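Dally-like, isoform A (Drosophila melanogaster, PDB 6XTZ) is a glypican, probably a cell-surface heparan sulfate proteoglycan, that binds Wnt and Hedgehog proteins and shields the palmitoleate lipid of Wnt in signalling at a distance. Local coordinates at residues Ser11-Thr14 against His15-Gln18; Arg20-Asp23 against Ala24-Pro28; Asn253-Lys256 against Gly257-Tyr261; Arg447-Arg450 against Gln451-Asp455; Asn509-Ser512 against Thr513-Ala517. The protein carries 5 engineered substitutions. All coordinates share one frame; numbering follows the deposited sequence. Where two conformers were deposited one is given.

Contact 1. Residues Ser11-Thr14 against His15-Gln18; sequences SAVT and HIFQ. With NAG (2-acetamido-2-deoxy-beta-D-glucopyranose), chain B.
Val-13 and Phe-17 meet one turn apart, the valine CG2 methyl lying 3.7 Å from CE2 of the phenylalanine ring. With a chi1 of -67°, the two valine branches are divided between neighbours: CG2 sits in the sterically crowded position between backbone N and carbonyl carbon and goes to Phe-17, while CG1 approaches Ile-16 CD1 at 3.9 Å. The isoleucine is extended, which carries that terminal methyl back to the valine. The carbonyl O of Val-13 lies over one face of the Phe-17 ring, 3.4 Å from CD2, and accepts weak bonds from Ile-16 N and Phe-17 N. This apolar side rests on Ala-238 of helix 236-239. On the polar side, His-15 has CG between its backbone N and carbonyl carbon (chi1 66°), a rotation that folds the ring back so that its edge reaches Ala-12; CE1 is 3.1 Å from Ala-12 O. Gln-18 runs alongside Thr-14 in the same direction, its CG 3.3 Å from Thr-14 O. Before the helix, Ser-11 OG and Ala-12 CB lie against the N-acetylglucosamine carried by Asn-9. Taken together, this is the first turn of helix 14-19, entered from a glycosylated loop, with Val-13 at the N-cap position.

Contact 2. Residues Arg20-Asp23 against Ala24-Pro28; sequences RGID and AIEIP
Ile-22 meets Glu-26 and Ile-27 across a tight turn that follows helix 14-19, which ends in a Schellman motif with Gly-21 as its C-prime residue. Glu-26 can be followed outward. Its CB stands 4.0 Å from Ile-22 CG2 and faces the carbonyl O of Asp-23; CG also passes that oxygen, and the extended chain then carries the carboxylate to two different neighbours. OE1 keeps beside Ile-22 CG2 and makes a long, weak ion pair with Arg-56 of helix 51-110, whereas OE2 comes within 3.8 Å of Asp-23 OD2. The two carboxylate planes stand nearly perpendicular, 87° apart, and the proximity of like charges would probably raise the proton affinity of one or both, an effect the arginine should partly offset. An alanine at Glu-26 would remove this carboxylate and is likely to leave Arg-56 without that weak partner and the side of the Ile-22 methyl less covered. The backbone turn is held by weak bonds from Glu-26 N and Ile-27 N to Asp-23 O. Ile-27, with CG1 anti to its carbonyl carbon (chi1 -57°), brings that methylene up to both groups: CG1 lies 3.3 Å from Asp-23 O and 3.8 Å from Ile-22 CG2.

Contact 3. Residues Asn253-Lys256 against Gly257-Tyr261; sequences NVIK and GCLHY
Ile-255 O accepts the shortest sound polar bond here, from Leu-259 N at 2.8 Å, with the donor tilted 22° from the carbonyl plane. The same oxygen lies against the leucine side chain, 3.4 Å from Leu-259 CG. The two side chains run side by side in one direction, and Ile-255 CG2 meets Leu-259 CD1 at 3.9 Å. With CG1 of the isoleucine beside the backbone N (chi1 -49°), CG2 is the branch anti to that nitrogen, which turns it toward the leucine one turn on. One residue earlier, Cys-258 N donates to Val-254 O at 2.9 Å, in the carbonyl plane, and the cysteine SG packs 3.7 Å from that oxygen. These bonds form the last turn of helix 248-258, which Leu-259 leaves before a short 3-10 segment begins. Cys-258 ties the turn to helix 224-234 through its disulfide with Cys-226, and Ile-255 and Leu-259 pack on helices 51-110 and 459-467. Gly-257 N reaches Asn-253 O from above the carbonyl plane. Lys-256 O lies near the plane at the edge of the His-260 ring, 3.3 Å from CB of that histidine. The polar ends are held elsewhere: Lys-256 NZ by Thr-497 O, and His-260 NE2 by Gly-501 N.

Contact 4. Residues Arg447-Arg450 against Gln451-Asp455; sequences RDIR and QRVKD
Arg-450 and Gln-451, with Asp-448 one turn before Arg-452, carry most of the surface buried in this length of helix 441-455, where i to i+4 pairing sets the pattern. Asp-448 holds CG anti to its backbone N (chi1 -173°), which swings the carboxylate forward along the helix. There OD1 takes a hydrogen-bonded salt bridge from Arg-452 NE at 2.6 Å. The oxygen is met on its syn side, but the donor stands 27° out of the carboxylate plane, and the carboxylate and guanidinium planes are turned 64° apart. The other oxygen, OD2, forms a salt bridge with Lys-83 of helix 51-110, so that this carboxylate joins a local cation to one on a neighbouring helix.

Arg-450 touches its successors chiefly through CB and the backbone; its carbonyl O accepts from Lys-454 N at 3.0 Å. The extended side chain leads away to Asp-277 of helix 263-283, to which Lys-454 adds a long, weak ion pair. Gln-451 lays CB 3.5 Å from Arg-447 O, and its NE2 bonds weakly to Asp-455 OD1. Facing the helix bundle, Ile-449 and Val-453 lie side by side against helices 185-216 and 263-283. Val-453 N donates almost straight along the C=O axis of Ile-449, and the methyls Ile-449 CG2 and Val-453 CG2 meet at 3.9 Å.

Contact 5. Residues Asn509-Ser512 against Thr513-Ala517; sequences NPAS and TKQTA
The chain enters helix 513-538 from an extended Ser-512 (phi -84°, psi 162°), whose carbonyl O accepts from Thr-516 N at 3.2 Å and, weakly, from Gln-515 N. Ser-512 OG occupies the position between backbone N and carbonyl carbon (chi1 61°), and this turns the hydroxyl over the helix start, where it accepts a weak bond from Gln-515 N at 3.5 Å. Gln-515 answers from the other direction: its chain, extended beyond CG, folds back along the serine with CG 3.3 Å from Ser-512 OG, and OE1 accepts weakly from Ser-512 N at 3.4 Å. The reciprocal pair is a capping box, with Ser-512 as N-cap.

OE1 is also 2.8 Å from a water that lies within hydrogen-bonding distance of Pro-510 O, while NE2 of the same amide donates to Arg-221 O, so that both ends of the amide have partners, which restrains its rotation. A leucine in place of Gln-515 would probably leave Ser-512 N without its side-chain acceptor and Arg-221 O without the amide donor. In one of its two conformers Thr-516 brings CG2 4.1 Å from Ala-511 CB. Before the cap, Asn-509 OD1 accepts a weak bond from Ala-511 N.

The contacts follow one another along the chain in numerical order, each a local turn in an elongated, all-helical glypican core. Contacts 1 and 2 are consecutive, with centres 9 Å apart near the N-terminal end: Phe-17 O probably accepts from Ile-22 N, and Ile-27 CD1 packs on Phe-17 and Gln-18. Contacts 3 and 5, far apart in sequence, have centres 11 Å apart and touch where Pro-510 packs on Gly-257 and Gln-515 on Tyr-261, joining the end of helix 248-258 to the start of helix 513-538. Contact 4 stands alone on helix 441-455, about 15 Å from contact 3 at the nearest atoms, on the helix following Pro-440 of the palmitoleoyl-serine pocket.

Contact 1. Residues Ser11-Thr14 against His15-Gln18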
loop_
_atom_site.group_PDB
_atom_site.type_symbol
_atom_site.label_atom_id
_atom_site.label_comp_id
_atom_site.label_asym_id
_atom_site.label_seq_id
_atom_site.Cartn_x
_atom_site.Cartn_y
_atom_site.Cartn_z
ATOM N N SER A 11 45.449 2.850 -22.526
ATOM C CA SER A 11 46.225 3.345 -21.397
ATOM C C SER A 11 45.427 4.329 -20.552
ATOM O O SER A 11 45.705 4.485 -19.357
ATOM C CB SER A 11 47.515 3.997 -21.895
ATOM O OG SER A 11 48.278 4.503 -20.814
ATOM N N ALA A 12 44.440 5.001 -21.146
ATOM C CA ALA A 12 43.643 5.971 -20.407
ATOM C C ALA A 12 42.621 5.319 -19.486
ATOM O O ALA A 12 42.108 5.988 -18.583
ATOM C CB ALA A 12 42.929 6.916 -21.378
ATOM N N VAL A 13 42.320 4.035 -19.685
ATOM C CA VAL A 13 41.284 3.344 -18.931
ATOM C C VAL A 13 41.832 2.155 -18.153
ATOM O O VAL A 13 41.056 1.343 -17.648
ATOM C CB VAL A 13 40.131 2.901 -19.853
ATOM C CG1 VAL A 13 39.396 4.112 -20.401
ATOM C CG2 VAL A 13 40.664 2.037 -20.986
ATOM N N THR A 14 43.158 2.032 -18.041
ATOM C CA THR A 14 43.726 0.901 -17.314
ATOM C C THR A 14 43.381 0.955 -15.830
ATOM O O THR A 14 43.237 -0.094 -15.191
ATOM C CB THR A 14 45.245 0.848 -17.510
ATOM O OG1 THR A 14 45.796 -0.208 -16.713
ATOM C CG2 THR A 14 45.891 2.167 -17.114
ATOM N N HIS A 15 43.230 2.157 -15.270
ATOM C CA HIS A 15 42.858 2.274 -13.864
ATOM C C HIS A 15 41.390 1.933 -13.644
ATOM O O HIS A 15 41.027 1.430 -12.575
ATOM C CB HIS A 15 43.157 3.684 -13.354
ATOM C CG HIS A 15 42.315 4.747 -13.987
ATOM N ND1 HIS A 15 42.556 5.232 -15.254
ATOM C CD2 HIS A 15 41.239 5.425 -13.523
ATOM C CE1 HIS A 15 41.662 6.160 -15.545
ATOM N NE2 HIS A 15 40.851 6.296 -14.512
ATOM N N ILE A 16 40.538 2.201 -14.637
ATOM C CA ILE A 16 39.117 1.895 -14.508
ATOM C C ILE A 16 38.902 0.391 -14.400
ATOM O O ILE A 16 38.101 -0.077 -13.580
ATOM C CB ILE A 16 38.336 2.496 -15.690
ATOM C CG1 ILE A 16 38.485 4.019 -15.713
ATOM C CG2 ILE A 16 36.870 2.109 -15.617
ATOM C CD1 ILE A 16 37.764 4.682 -16.867
ATOM N N PHE A 17 39.612 -0.389 -15.218
ATOM C CA PHE A 17 39.465 -1.840 -15.170
ATOM C C PHE A 17 39.975 -2.402 -13.848
ATOM O O PHE A 17 39.364 -3.314 -13.279
ATOM C CB PHE A 17 40.196 -2.479 -16.349
ATOM C CG PHE A 17 39.637 -2.093 -17.689
ATOM C CD1 PHE A 17 38.268 -2.015 -17.885
ATOM C CD2 PHE A 17 40.478 -1.797 -18.749
ATOM C CE1 PHE A 17 37.748 -1.658 -19.114
ATOM C CE2 PHE A 17 39.965 -1.439 -19.981
ATOM C CZ PHE A 17 38.597 -1.366 -20.162
ATOM N N GLN A 18 41.093 -1.870 -13.345
ATOM C CA GLN A 18 41.599 -2.309 -12.049
ATOM C C GLN A 18 40.643 -1.943 -10.922
ATOM O O GLN A 18 40.531 -2.686 -9.939
ATOM C CB GLN A 18 42.981 -1.707 -11.791
ATOM C CG GLN A 18 44.062 -2.214 -12.732
ATOM C CD GLN A 18 45.418 -1.590 -12.462
ATOM O OE1 GLN A 18 45.542 -0.666 -11.658
ATOM N NE2 GLN A 18 46.445 -2.095 -13.136
HETATM C C1 NAG B . 46.286 7.777 -23.812
HETATM C C2 NAG B . 46.724 9.186 -24.208
HETATM C C3 NAG B . 48.002 9.567 -23.468
HETATM C C4 NAG B . 47.819 9.390 -21.968
HETATM C C5 NAG B . 47.332 7.978 -21.657
HETATM C C6 NAG B . 47.013 7.770 -20.194
HETATM C C7 NAG B . 46.258 10.170 -26.408
HETATM C C8 NAG B . 46.576 10.138 -27.872
HETATM N N2 NAG B . 46.914 9.290 -25.646
HETATM O O3 NAG B . 48.337 10.919 -23.762
HETATM O O4 NAG B . 49.052 9.622 -21.296
HETATM O O5 NAG B . 46.125 7.705 -22.387
HETATM O O6 NAG B . 46.545 8.966 -19.589
HETATM O O7 NAG B . 45.443 10.958 -25.935
#

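Contact 2. Residues Arg20-Asp23 against Ala24-Pro28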
loop_
_atom_site.group_PDB
_atom_site.type_symbol
_atom_site.label_atom_id
_atom_site.label_comp_id
_atom_site.label_asym_id
_atom_site.label_seq_id
_atom_site.Cartn_x
_atom_site.Cartn_y
_atom_site.Cartn_z
ATOM N N ARG A 20 37.491 -2.017 -11.232
ATOM C CA ARG A 20 36.368 -2.930 -11.386
ATOM C C ARG A 20 36.717 -4.363 -11.008
ATOM O O ARG A 20 35.917 -5.270 -11.258
ATOM C CB ARG A 20 35.846 -2.877 -12.825
ATOM C CG ARG A 20 35.245 -1.533 -13.209
ATOM C CD ARG A 20 34.950 -1.456 -14.700
ATOM N NE ARG A 20 34.352 -0.177 -15.074
ATOM C CZ ARG A 20 34.069 0.178 -16.323
ATOM N NH1 ARG A 20 34.335 -0.649 -17.325
ATOM N NH2 ARG A 20 33.525 1.362 -16.571
ATOM N N GLY A 21 37.885 -4.586 -10.411
ATOM C CA GLY A 21 38.281 -5.907 -9.974
ATOM C C GLY A 21 39.068 -6.718 -10.976
ATOM O O GLY A 21 39.335 -7.898 -10.717
ATOM N N ILE A 22 39.445 -6.133 -12.108
ATOM C CA ILE A 22 40.195 -6.840 -13.140
ATOM C C ILE A 22 41.681 -6.720 -12.838
ATOM O O ILE A 22 42.204 -5.613 -12.665
ATOM C CB ILE A 22 39.869 -6.282 -14.535
ATOM C CG1 ILE A 22 38.359 -6.319 -14.786
ATOM C CG2 ILE A 22 40.611 -7.062 -15.606
ATOM C CD1 ILE A 22 37.939 -5.706 -16.103
ATOM N N ASP A 23 42.364 -7.861 -12.774
ATOM C CA ASP A 23 43.793 -7.861 -12.501
ATOM C C ASP A 23 44.567 -7.310 -13.695
ATOM O O ASP A 23 44.148 -7.437 -14.848
ATOM C CB ASP A 23 44.274 -9.273 -12.167
ATOM C CG ASP A 23 43.577 -9.853 -10.952
ATOM O OD1 ASP A 23 43.233 -9.077 -10.036
ATOM O OD2 ASP A 23 43.373 -11.085 -10.914
ATOM N N ALA A 24 45.715 -6.695 -13.402
ATOM C CA ALA A 24 46.534 -6.096 -14.450
ATOM C C ALA A 24 47.053 -7.127 -15.442
ATOM O O ALA A 24 47.402 -6.763 -16.570
ATOM C CB ALA A 24 47.706 -5.333 -13.830
ATOM N N ILE A 25 47.113 -8.401 -15.050
ATOM C CA ILE A 25 47.570 -9.441 -15.967
ATOM C C ILE A 25 46.570 -9.626 -17.103
ATOM O O ILE A 25 46.954 -9.839 -18.259
ATOM C CB ILE A 25 47.814 -10.758 -15.205
ATOM C CG1 ILE A 25 48.924 -10.588 -14.163
ATOM C CG2 ILE A 25 48.163 -11.883 -16.169
ATOM C CD1 ILE A 25 48.426 -10.228 -12.773
ATOM N N GLU A 26 45.275 -9.534 -16.797
ATOM C CA GLU A 26 44.241 -9.727 -17.806
ATOM C C GLU A 26 44.078 -8.525 -18.726
ATOM O O GLU A 26 43.565 -8.680 -19.839
ATOM C CB GLU A 26 42.899 -10.029 -17.135
ATOM C CG GLU A 26 42.965 -11.057 -16.018
ATOM C CD GLU A 26 41.604 -11.338 -15.411
ATOM O OE1 GLU A 26 40.591 -11.177 -16.124
ATOM O OE2 GLU A 26 41.544 -11.713 -14.221
ATOM N N ILE A 27 44.496 -7.339 -18.292
ATOM C CA ILE A 27 44.255 -6.106 -19.039
ATOM C C ILE A 27 45.176 -6.046 -20.251
ATOM O O ILE A 27 46.405 -6.015 -20.094
ATOM C CB ILE A 27 44.443 -4.871 -18.145
ATOM C CG1 ILE A 27 43.522 -4.950 -16.928
ATOM C CG2 ILE A 27 44.179 -3.598 -18.934
ATOM C CD1 ILE A 27 43.680 -3.793 -15.972
ATOM N N PRO A 28 44.636 -6.022 -21.469
ATOM C CA PRO A 28 45.497 -5.886 -22.650
ATOM C C PRO A 28 46.088 -4.487 -22.724
ATOM O O PRO A 28 45.383 -3.488 -22.563
ATOM C CB PRO A 28 44.543 -6.161 -23.817
ATOM C CG PRO A 28 43.202 -5.778 -23.297
ATOM C CD PRO A 28 43.212 -6.120 -21.830
#

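Contact 3. Residues Asn253-Lys256 against Gly257-Tyr261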
loop_
_atom_site.group_PDB
_atom_site.type_symbol
_atom_site.label_atom_id
_atom_site.label_comp_id
_atom_site.label_asym_id
_atom_site.label_seq_id
_atom_site.Cartn_x
_atom_site.Cartn_y
_atom_site.Cartn_z
ATOM N N ASN A 253 17.058 5.223 -19.108
ATOM C CA ASN A 253 16.352 4.386 -20.073
ATOM C C ASN A 253 16.751 2.922 -19.950
ATOM O O ASN A 253 15.917 2.034 -20.152
ATOM C CB ASN A 253 16.611 4.887 -21.493
ATOM C CG ASN A 253 15.818 6.133 -21.823
ATOM O OD1 ASN A 253 14.726 6.342 -21.296
ATOM N ND2 ASN A 253 16.362 6.966 -22.701
ATOM N N VAL A 254 18.013 2.650 -19.619
ATOM C CA VAL A 254 18.462 1.267 -19.487
ATOM C C VAL A 254 17.856 0.627 -18.245
ATOM O O VAL A 254 17.325 -0.489 -18.299
ATOM C CB VAL A 254 20.000 1.199 -19.470
ATOM C CG1 VAL A 254 20.467 -0.221 -19.185
ATOM C CG2 VAL A 254 20.562 1.688 -20.795
ATOM N N ILE A 255 17.921 1.323 -17.108
ATOM C CA ILE A 255 17.359 0.769 -15.879
ATOM C C ILE A 255 15.848 0.617 -16.002
ATOM O O ILE A 255 15.268 -0.355 -15.504
ATOM C CB ILE A 255 17.745 1.635 -14.666
ATOM C CG1 ILE A 255 19.248 1.919 -14.668
ATOM C CG2 ILE A 255 17.357 0.931 -13.375
ATOM C CD1 ILE A 255 20.102 0.687 -14.500
ATOM N N LYS A 256 15.186 1.568 -16.668
ATOM C CA LYS A 256 13.749 1.443 -16.898
ATOM C C LYS A 256 13.424 0.175 -17.678
ATOM O O LYS A 256 12.414 -0.485 -17.410
ATOM C CB LYS A 256 13.214 2.672 -17.634
ATOM C CG LYS A 256 12.919 3.862 -16.738
ATOM C CD LYS A 256 12.088 4.902 -17.473
ATOM C CE LYS A 256 11.561 5.965 -16.524
ATOM N NZ LYS A 256 10.584 6.864 -17.195
ATOM N N GLY A 257 14.270 -0.183 -18.645
ATOM C CA GLY A 257 14.044 -1.412 -19.386
ATOM C C GLY A 257 14.335 -2.649 -18.561
ATOM O O GLY A 257 13.593 -3.633 -18.619
ATOM N N CYS A 258 15.423 -2.620 -17.786
ATOM C CA CYS A 258 15.717 -3.725 -16.880
ATOM C C CYS A 258 14.574 -3.953 -15.899
ATOM O O CYS A 258 14.240 -5.099 -15.576
ATOM C CB CYS A 258 17.021 -3.454 -16.128
ATOM S SG CYS A 258 18.528 -3.773 -17.077
ATOM N N LEU A 259 13.956 -2.873 -15.421
ATOM C CA LEU A 259 12.869 -2.948 -14.453
ATOM C C LEU A 259 11.507 -2.705 -15.095
ATOM O O LEU A 259 10.569 -2.278 -14.414
ATOM C CB LEU A 259 13.104 -1.951 -13.319
ATOM C CG LEU A 259 14.483 -1.977 -12.657
ATOM C CD1 LEU A 259 14.543 -0.955 -11.529
ATOM C CD2 LEU A 259 14.813 -3.370 -12.142
ATOM N N HIS A 260 11.377 -2.972 -16.397
ATOM C CA HIS A 260 10.124 -2.682 -17.087
ATOM C C HIS A 260 8.992 -3.604 -16.657
ATOM O O HIS A 260 7.824 -3.261 -16.861
ATOM C CB HIS A 260 10.316 -2.772 -18.601
ATOM C CG HIS A 260 9.142 -2.274 -19.385
ATOM N ND1 HIS A 260 8.671 -0.983 -19.276
ATOM C CD2 HIS A 260 8.337 -2.894 -20.278
ATOM C CE1 HIS A 260 7.629 -0.829 -20.075
ATOM N NE2 HIS A 260 7.405 -1.973 -20.693
ATOM N N TYR A 261 9.305 -4.757 -16.062
ATOM C CA TYR A 261 8.260 -5.628 -15.541
ATOM C C TYR A 261 7.471 -4.977 -14.412
ATOM O O TYR A 261 6.441 -5.524 -14.003
ATOM C CB TYR A 261 8.865 -6.952 -15.062
ATOM C CG TYR A 261 9.818 -6.825 -13.892
ATOM C CD1 TYR A 261 11.172 -6.583 -14.093
ATOM C CD2 TYR A 261 9.366 -6.962 -12.585
ATOM C CE1 TYR A 261 12.045 -6.471 -13.025
ATOM C CE2 TYR A 261 10.231 -6.852 -11.514
ATOM C CZ TYR A 261 11.568 -6.606 -11.738
ATOM O OH TYR A 261 12.427 -6.497 -10.669
#

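Contact 4. Residues Arg447-Arg450 against Gln451-Asp455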
loop_
_atom_site.group_PDB
_atom_site.type_symbol
_atom_site.label_atom_id
_atom_site.label_comp_id
_atom_site.label_asym_id
_atom_site.label_seq_id
_atom_site.Cartn_x
_atom_site.Cartn_y
_atom_site.Cartn_z
ATOM N N ARG A 447 -1.461 9.616 10.679
ATOM C CA ARG A 447 -0.667 10.655 10.026
ATOM C C ARG A 447 0.709 10.131 9.634
ATOM O O ARG A 447 1.242 10.498 8.581
ATOM C CB ARG A 447 -0.523 11.874 10.937
ATOM C CG ARG A 447 -1.811 12.632 11.207
ATOM C CD ARG A 447 -1.531 13.886 12.021
ATOM N NE ARG A 447 -2.672 14.270 12.847
ATOM C CZ ARG A 447 -3.679 15.028 12.428
ATOM N NH1 ARG A 447 -3.696 15.488 11.184
ATOM N NH2 ARG A 447 -4.674 15.324 13.254
ATOM N N ASP A 448 1.303 9.283 10.477
ATOM C CA ASP A 448 2.612 8.718 10.163
ATOM C C ASP A 448 2.546 7.862 8.904
ATOM O O ASP A 448 3.357 8.023 7.986
ATOM C CB ASP A 448 3.122 7.902 11.350
ATOM C CG ASP A 448 4.550 7.425 11.164
ATOM O OD1 ASP A 448 5.227 7.899 10.226
ATOM O OD2 ASP A 448 4.998 6.575 11.962
ATOM N N ILE A 449 1.574 6.950 8.845
ATOM C CA ILE A 449 1.399 6.109 7.665
ATOM C C ILE A 449 1.094 6.960 6.440
ATOM O O ILE A 449 1.651 6.738 5.357
ATOM C CB ILE A 449 0.294 5.068 7.919
ATOM C CG1 ILE A 449 0.763 4.037 8.948
ATOM C CG2 ILE A 449 -0.137 4.408 6.617
ATOM C CD1 ILE A 449 -0.342 3.139 9.459
ATOM N N ARG A 450 0.215 7.953 6.593
ATOM C CA ARG A 450 -0.170 8.792 5.462
ATOM C C ARG A 450 1.033 9.512 4.867
ATOM O O ARG A 450 1.154 9.626 3.640
ATOM C CB ARG A 450 -1.234 9.801 5.900
ATOM C CG ARG A 450 -1.705 10.731 4.797
ATOM C CD ARG A 450 -2.628 11.809 5.346
ATOM N NE ARG A 450 -3.198 12.634 4.286
ATOM C CZ ARG A 450 -4.068 13.619 4.493
ATOM N NH1 ARG A 450 -4.468 13.906 5.726
ATOM N NH2 ARG A 450 -4.537 14.317 3.469
ATOM N N GLN A 451 1.939 9.998 5.717
ATOM C CA GLN A 451 3.109 10.707 5.215
ATOM C C GLN A 451 4.090 9.753 4.545
ATOM O O GLN A 451 4.691 10.090 3.519
ATOM C CB GLN A 451 3.789 11.469 6.352
ATOM C CG GLN A 451 4.971 12.313 5.906
ATOM C CD GLN A 451 4.583 13.362 4.882
ATOM O OE1 GLN A 451 3.588 14.069 5.045
ATOM N NE2 GLN A 451 5.368 13.466 3.816
ATOM N N ARG A 452 4.265 8.555 5.107
ATOM C CA ARG A 452 5.215 7.612 4.527
ATOM C C ARG A 452 4.682 7.018 3.229
ATOM O O ARG A 452 5.447 6.809 2.279
ATOM C CB ARG A 452 5.554 6.516 5.537
ATOM C CG ARG A 452 6.259 7.043 6.779
ATOM C CD ARG A 452 6.568 5.936 7.769
ATOM N NE ARG A 452 7.055 6.470 9.039
ATOM C CZ ARG A 452 8.335 6.691 9.321
ATOM N NH1 ARG A 452 9.272 6.420 8.422
ATOM N NH2 ARG A 452 8.679 7.180 10.505
ATOM N N VAL A 453 3.377 6.741 3.163
ATOM C CA VAL A 453 2.786 6.307 1.900
ATOM C C VAL A 453 2.893 7.419 0.864
ATOM O O VAL A 453 3.104 7.165 -0.328
ATOM C CB VAL A 453 1.329 5.855 2.112
ATOM C CG1 VAL A 453 0.660 5.553 0.779
ATOM C CG2 VAL A 453 1.285 4.626 3.007
ATOM N N LYS A 454 2.768 8.672 1.309
ATOM C CA LYS A 454 2.999 9.805 0.421
ATOM C C LYS A 454 4.435 9.820 -0.086
ATOM O O LYS A 454 4.692 10.195 -1.236
ATOM C CB LYS A 454 2.673 11.109 1.151
ATOM C CG LYS A 454 2.325 12.279 0.249
ATOM C CD LYS A 454 2.147 13.551 1.067
ATOM C CE LYS A 454 1.300 14.575 0.330
ATOM N NZ LYS A 454 -0.109 14.114 0.183
ATOM N N ASP A 455 5.387 9.412 0.758
ATOM C CA ASP A 455 6.786 9.388 0.343
ATOM C C ASP A 455 7.044 8.294 -0.687
ATOM O O ASP A 455 7.810 8.498 -1.635
ATOM C CB ASP A 455 7.696 9.200 1.558
ATOM C CG ASP A 455 7.686 10.397 2.494
ATOM O OD1 ASP A 455 7.386 11.519 2.035
ATOM O OD2 ASP A 455 7.993 10.213 3.692
#

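Contact 5. Residues Asn509-Ser512 against Thr513-Ala517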
loop_
_atom_site.group_PDB
_atom_site.type_symbol
_atom_site.label_atom_id
_atom_site.label_comp_id
_atom_site.label_asym_id
_atom_site.label_seq_id
_atom_site.Cartn_x
_atom_site.Cartn_y
_atom_site.Cartn_z
ATOM N N ASN A 509 10.283 -6.015 -26.475
ATOM C CA ASN A 509 9.708 -5.674 -25.180
ATOM C C ASN A 509 10.699 -6.011 -24.072
ATOM O O ASN A 509 11.032 -7.188 -23.892
ATOM C CB ASN A 509 8.401 -6.426 -24.963
ATOM C CG ASN A 509 7.735 -6.079 -23.644
ATOM O OD1 ASN A 509 8.034 -5.052 -23.033
ATOM N ND2 ASN A 509 6.826 -6.937 -23.199
ATOM N N PRO A 510 11.187 -5.026 -23.314
ATOM C CA PRO A 510 12.156 -5.329 -22.246
ATOM C C PRO A 510 11.614 -6.254 -21.172
ATOM O O PRO A 510 12.405 -6.929 -20.503
ATOM C CB PRO A 510 12.491 -3.947 -21.666
ATOM C CG PRO A 510 12.092 -2.973 -22.727
ATOM C CD PRO A 510 10.917 -3.583 -23.426
ATOM N N ALA A 511 10.299 -6.312 -20.984
ATOM C CA ALA A 511 9.695 -7.190 -19.991
ATOM C C ALA A 511 9.354 -8.523 -20.644
ATOM O O ALA A 511 8.599 -8.565 -21.622
ATOM C CB ALA A 511 8.449 -6.547 -19.387
ATOM N N SER A 512 9.908 -9.604 -20.106
ATOM C CA SER A 512 9.649 -10.932 -20.635
ATOM C C SER A 512 8.354 -11.497 -20.060
ATOM O O SER A 512 7.844 -11.041 -19.032
ATOM C CB SER A 512 10.814 -11.873 -20.323
ATOM O OG SER A 512 10.997 -12.012 -18.925
ATOM N N THR A 513 7.824 -12.514 -20.745
ATOM C CA THR A 513 6.587 -13.143 -20.296
ATOM C C THR A 513 6.746 -13.783 -18.922
ATOM O O THR A 513 5.791 -13.813 -18.137
ATOM C CB THR A 513 6.128 -14.183 -21.318
ATOM O OG1 THR A 513 6.101 -13.590 -22.622
ATOM C CG2 THR A 513 4.732 -14.695 -20.973
ATOM N N LYS A 514 7.938 -14.299 -18.614
ATOM C CA LYS A 514 8.158 -14.900 -17.302
ATOM C C LYS A 514 8.092 -13.853 -16.197
ATOM O O LYS A 514 7.580 -14.127 -15.105
ATOM C CB LYS A 514 9.503 -15.627 -17.274
ATOM C CG LYS A 514 9.847 -16.246 -15.926
ATOM C CD LYS A 514 11.217 -16.907 -15.945
ATOM C CE LYS A 514 11.561 -17.499 -14.586
ATOM N NZ LYS A 514 12.888 -18.173 -14.585
ATOM N N GLN A 515 8.596 -12.647 -16.463
ATOM C CA GLN A 515 8.597 -11.606 -15.439
ATOM C C GLN A 515 7.185 -11.104 -15.156
ATOM O O GLN A 515 6.800 -10.940 -13.992
ATOM C CB GLN A 515 9.507 -10.452 -15.860
ATOM C CG GLN A 515 10.989 -10.798 -15.860
ATOM C CD GLN A 515 11.858 -9.647 -16.332
ATOM O OE1 GLN A 515 11.465 -8.877 -17.209
ATOM N NE2 GLN A 515 13.042 -9.520 -15.743
ATOM N N THR A 516 6.397 -10.860 -16.205
ATOM C CA THR A 516 5.037 -10.375 -15.995
ATOM C C THR A 516 4.143 -11.452 -15.392
ATOM O O THR A 516 3.158 -11.130 -14.718
ATOM C CB THR A 516 4.443 -9.868 -17.307
ATOM O OG1 THR A 516 4.187 -10.975 -18.178
ATOM C CG2 THR A 516 5.407 -8.910 -17.986
ATOM N N ALA A 517 4.469 -12.727 -15.615
ATOM C CA ALA A 517 3.693 -13.794 -14.995
ATOM C C ALA A 517 3.947 -13.859 -13.495
ATOM O O ALA A 517 3.031 -14.166 -12.724
ATOM C CB ALA A 517 4.015 -15.137 -15.651
HETATM O O HOH W 1 11.693 -6.135 -17.393
#